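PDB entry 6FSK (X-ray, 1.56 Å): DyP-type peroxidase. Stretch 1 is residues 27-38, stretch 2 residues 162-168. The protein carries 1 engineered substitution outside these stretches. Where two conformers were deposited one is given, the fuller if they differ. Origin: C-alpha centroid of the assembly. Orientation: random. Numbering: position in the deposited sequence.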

# COMPACT_ATOMS: atom_id res chain seq x y z
N ASP A 27 18.72 -9.31 9.81
CA ASP A 27 20.03 -8.70 9.62
C ASP A 27 20.97 -9.81 9.14
O ASP A 27 20.79 -10.98 9.42
CB ASP A 27 20.61 -8.13 10.86
CG ASP A 27 19.93 -6.94 11.34
OD1 ASP A 27 19.40 -6.11 10.53
OD2 ASP A 27 19.87 -6.79 12.62
N VAL A 28 21.89 -9.40 8.25
CA VAL A 28 22.99 -10.25 7.76
C VAL A 28 24.08 -10.19 8.78
O VAL A 28 24.58 -9.11 9.07
CB VAL A 28 23.52 -9.74 6.39
CG1 VAL A 28 24.67 -10.67 5.94
CG2 VAL A 28 22.40 -9.83 5.34
N THR A 29 24.48 -11.36 9.30
CA THR A 29 25.55 -11.42 10.31
C THR A 29 26.92 -11.91 9.76
O THR A 29 27.95 -11.59 10.36
CB THR A 29 25.14 -12.26 11.54
OG1 THR A 29 24.76 -13.56 11.13
CG2 THR A 29 23.94 -11.63 12.27
N ASN A 30 26.92 -12.66 8.66
CA ASN A 30 28.15 -13.14 8.02
C ASN A 30 27.87 -13.02 6.50
O ASN A 30 27.10 -13.79 5.95
CB ASN A 30 28.33 -14.56 8.49
CG ASN A 30 29.51 -15.24 7.86
OD1 ASN A 30 29.97 -14.89 6.72
ND2 ASN A 30 29.98 -16.23 8.56
N VAL A 31 28.47 -12.02 5.91
CA VAL A 31 28.20 -11.63 4.51
C VAL A 31 28.58 -12.78 3.60
O VAL A 31 27.85 -13.18 2.71
CB VAL A 31 28.97 -10.41 4.14
CG1 VAL A 31 28.98 -10.14 2.61
CG2 VAL A 31 28.54 -9.18 4.96
N ASP A 32 29.81 -13.32 3.72
CA ASP A 32 30.16 -14.29 2.68
C ASP A 32 29.39 -15.59 2.88
O ASP A 32 29.08 -16.29 1.92
CB ASP A 32 31.70 -14.52 2.60
CG ASP A 32 32.50 -13.27 2.21
OD1 ASP A 32 32.10 -12.42 1.36
OD2 ASP A 32 33.62 -13.12 2.77
N GLN A 33 29.02 -15.97 4.11
CA GLN A 33 28.23 -17.12 4.28
C GLN A 33 26.77 -16.89 3.77
O GLN A 33 26.14 -17.78 3.26
CB GLN A 33 28.13 -17.42 5.74
CG GLN A 33 27.45 -18.74 5.99
CD GLN A 33 27.46 -19.08 7.47
OE1 GLN A 33 27.58 -18.17 8.34
NE2 GLN A 33 27.36 -20.35 7.77
N PHE A 34 26.31 -15.66 3.97
CA PHE A 34 25.00 -15.27 3.47
C PHE A 34 24.93 -15.47 1.98
O PHE A 34 23.97 -16.07 1.44
CB PHE A 34 24.66 -13.82 3.83
CG PHE A 34 23.34 -13.36 3.25
CD1 PHE A 34 22.17 -13.72 3.86
CD2 PHE A 34 23.27 -12.61 2.08
CE1 PHE A 34 20.94 -13.35 3.31
CE2 PHE A 34 22.07 -12.17 1.58
CZ PHE A 34 20.90 -12.55 2.21
N LYS A 35 25.98 -14.99 1.30
CA LYS A 35 25.96 -15.11 -0.17
C LYS A 35 26.06 -16.53 -0.60
O LYS A 35 25.41 -16.96 -1.50
CB LYS A 35 27.01 -14.25 -0.80
CG LYS A 35 26.85 -12.77 -0.59
CD LYS A 35 27.91 -12.01 -1.36
CE LYS A 35 27.85 -10.57 -0.99
NZ LYS A 35 28.57 -9.67 -1.92
N ALA A 36 26.83 -17.38 0.12
CA ALA A 36 26.83 -18.78 -0.24
C ALA A 36 25.43 -19.42 -0.01
O ALA A 36 24.96 -20.24 -0.78
CB ALA A 36 27.91 -19.52 0.58
N ASN A 37 24.75 -19.08 1.14
CA ASN A 37 23.48 -19.63 1.44
C ASN A 37 22.37 -19.17 0.41
O ASN A 37 21.45 -19.90 0.05
CB ASN A 37 23.05 -19.21 2.85
CG ASN A 37 23.90 -19.79 3.95
OD1 ASN A 37 24.71 -20.75 3.76
ND2 ASN A 37 23.76 -19.24 5.10
N MET A 38 22.56 -17.96 -0.07
CA MET A 38 21.66 -17.36 -1.03
C MET A 38 21.57 -18.23 -2.27
O MET A 38 20.52 -18.39 -2.88
CB MET A 38 22.07 -15.99 -1.45
CG MET A 38 21.59 -14.90 -0.51
SD MET A 38 19.80 -14.64 -0.45
CE MET A 38 19.42 -13.98 -2.09
N SER A 162 24.62 -21.83 15.70
CA SER A 162 25.86 -21.09 15.77
C SER A 162 26.51 -20.84 14.39
O SER A 162 27.52 -20.15 14.32
CB SER A 162 26.87 -21.81 16.63
OG SER A 162 27.09 -23.10 16.09
N HIS A 163 25.92 -21.34 13.31
CA HIS A 163 26.39 -21.08 11.96
C HIS A 163 25.39 -20.23 11.19
O HIS A 163 25.42 -20.23 9.98
CB HIS A 163 26.70 -22.41 11.19
CG HIS A 163 25.56 -23.32 10.95
ND1 HIS A 163 25.22 -24.33 11.83
CD2 HIS A 163 24.65 -23.38 9.97
CE1 HIS A 163 24.17 -24.97 11.39
NE2 HIS A 163 23.77 -24.38 10.28
N ALA A 164 24.57 -19.48 11.88
CA ALA A 164 23.62 -18.62 11.16
C ALA A 164 24.35 -17.61 10.31
O ALA A 164 25.28 -16.97 10.78
CB ALA A 164 22.76 -17.88 12.18
N SER A 165 23.74 -17.28 9.16
CA SER A 165 24.23 -16.12 8.45
C SER A 165 23.32 -14.90 8.50
O SER A 165 23.69 -13.84 8.04
CB SER A 165 24.49 -16.46 6.98
OG SER A 165 23.31 -16.88 6.37
N ILE A 166 22.13 -15.09 9.07
CA ILE A 166 21.27 -13.94 9.34
C ILE A 166 20.71 -14.10 10.75
O ILE A 166 20.66 -15.23 11.29
CB ILE A 166 20.10 -13.87 8.34
CG1 ILE A 166 19.06 -15.02 8.45
CG2 ILE A 166 20.63 -13.72 6.89
CD1 ILE A 166 17.97 -15.11 7.44
N SER A 167 20.12 -13.02 11.25
CA SER A 167 19.37 -13.12 12.49
C SER A 167 18.04 -12.43 12.37
O SER A 167 17.93 -11.47 11.58
CB SER A 167 20.25 -12.47 13.49
OG SER A 167 19.67 -11.61 14.37
N GLU A 168 17.06 -12.95 13.08
CA GLU A 168 15.71 -12.38 13.09
C GLU A 168 15.74 -11.06 13.86
O GLU A 168 16.20 -11.01 15.02
CB GLU A 168 14.69 -13.34 13.71
CG GLU A 168 13.32 -12.64 13.79
CD GLU A 168 12.19 -13.56 14.34
OE1 GLU A 168 12.38 -14.77 14.64
OE2 GLU A 168 11.07 -13.04 14.44
O HOH W 1 28.19 -18.01 10.67
O HOH W 2 24.12 -20.80 7.35

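The backbone pairing between the stretches is a short antiparallel one. Asp-27 and Ser-167 form its hydrogen-bonded pair, with CA atoms 5.3 Å apart: Asp-27 N donates to Ser-167 O at 2.9 Å with an N-H...O angle of 162°, and Ser-167 N returns the bond to Asp-27 O at 2.8 Å and 155°. Two short, nearly linear bonds running in opposite directions between the same residues are the signature of a narrow antiparallel ring. The next pair, Val-28 with Ile-166, is the non-hydrogen-bonded kind, and its CA atoms approach to 4.4 Å. Side chains alternate accordingly, Asp-27 and Ser-167 on one face of the sheet, Val-28 and Ile-166 on the other.

Beyond this ladder the carbonyl of Ser-165 serves as a shared acceptor. Thr-29 N donates to Ser-165 O at 2.9 Å and 161°, a bond as good as those in the ladder, whereas Asn-30 N reaches the same Ser-165 O at 3.5 Å. The latter is well aligned at 160° but weak because of its length. These bonds tie the turn after the first strand to the residue that precedes the second strand, at the point where the first stretch enters its helix.

That helix start is capped from within. Asn-30 OD1 accepts from Gln-33 N at 3.0 Å and 163°, the classic N-cap arrangement, and Phe-34 N donates to Asn-30 O at 2.8 Å to open the run of helical backbone bonds.

From the helix, polar side chains reach the loop of the second stretch. Gln-33, with chi1 and chi2 both t, is extended, and its CA-to-CB bond points toward that loop; its NE2 lies 2.9 Å from His-163 O. One turn later, Asn-37 ND2 donates to Ser-165 OG at 2.7 Å. The distance is short, but the 127° angle is strongly bent, so the bond counts as weak. Ser-165, whose CA-to-CB bond points toward the first stretch, has more area covered by it, 106 Å², than any other residue here has covered by its partner stretch.

Two waters extend these polar links. Water 1 donates to Gln-33 OE1 at 2.4 Å, a very short separation, and to Ala-164 O at 3.1 Å. Water 2 accepts from Asn-37 ND2 at 2.8 Å and donates to His-163 O at 3.0 Å, so that Asn-37 is linked to the loop both directly and through solvent.

The apolar component centres on Phe-34 and Ile-166, both buried. Phe-34 CD1 meets Ile-166 CG2 at 3.4 Å, a tight contact in which the methyl approaches the ring obliquely. Ser-165 OG lies at the ring edge, near its plane, and Phe-34 CB is 4.1 Å from Ser-165 CB. A looser carbon-carbon contact joins Thr-29 CG2 to Ser-167 CB at 4.0 Å. In all, 469 Å² of surface is buried, summed over both stretches.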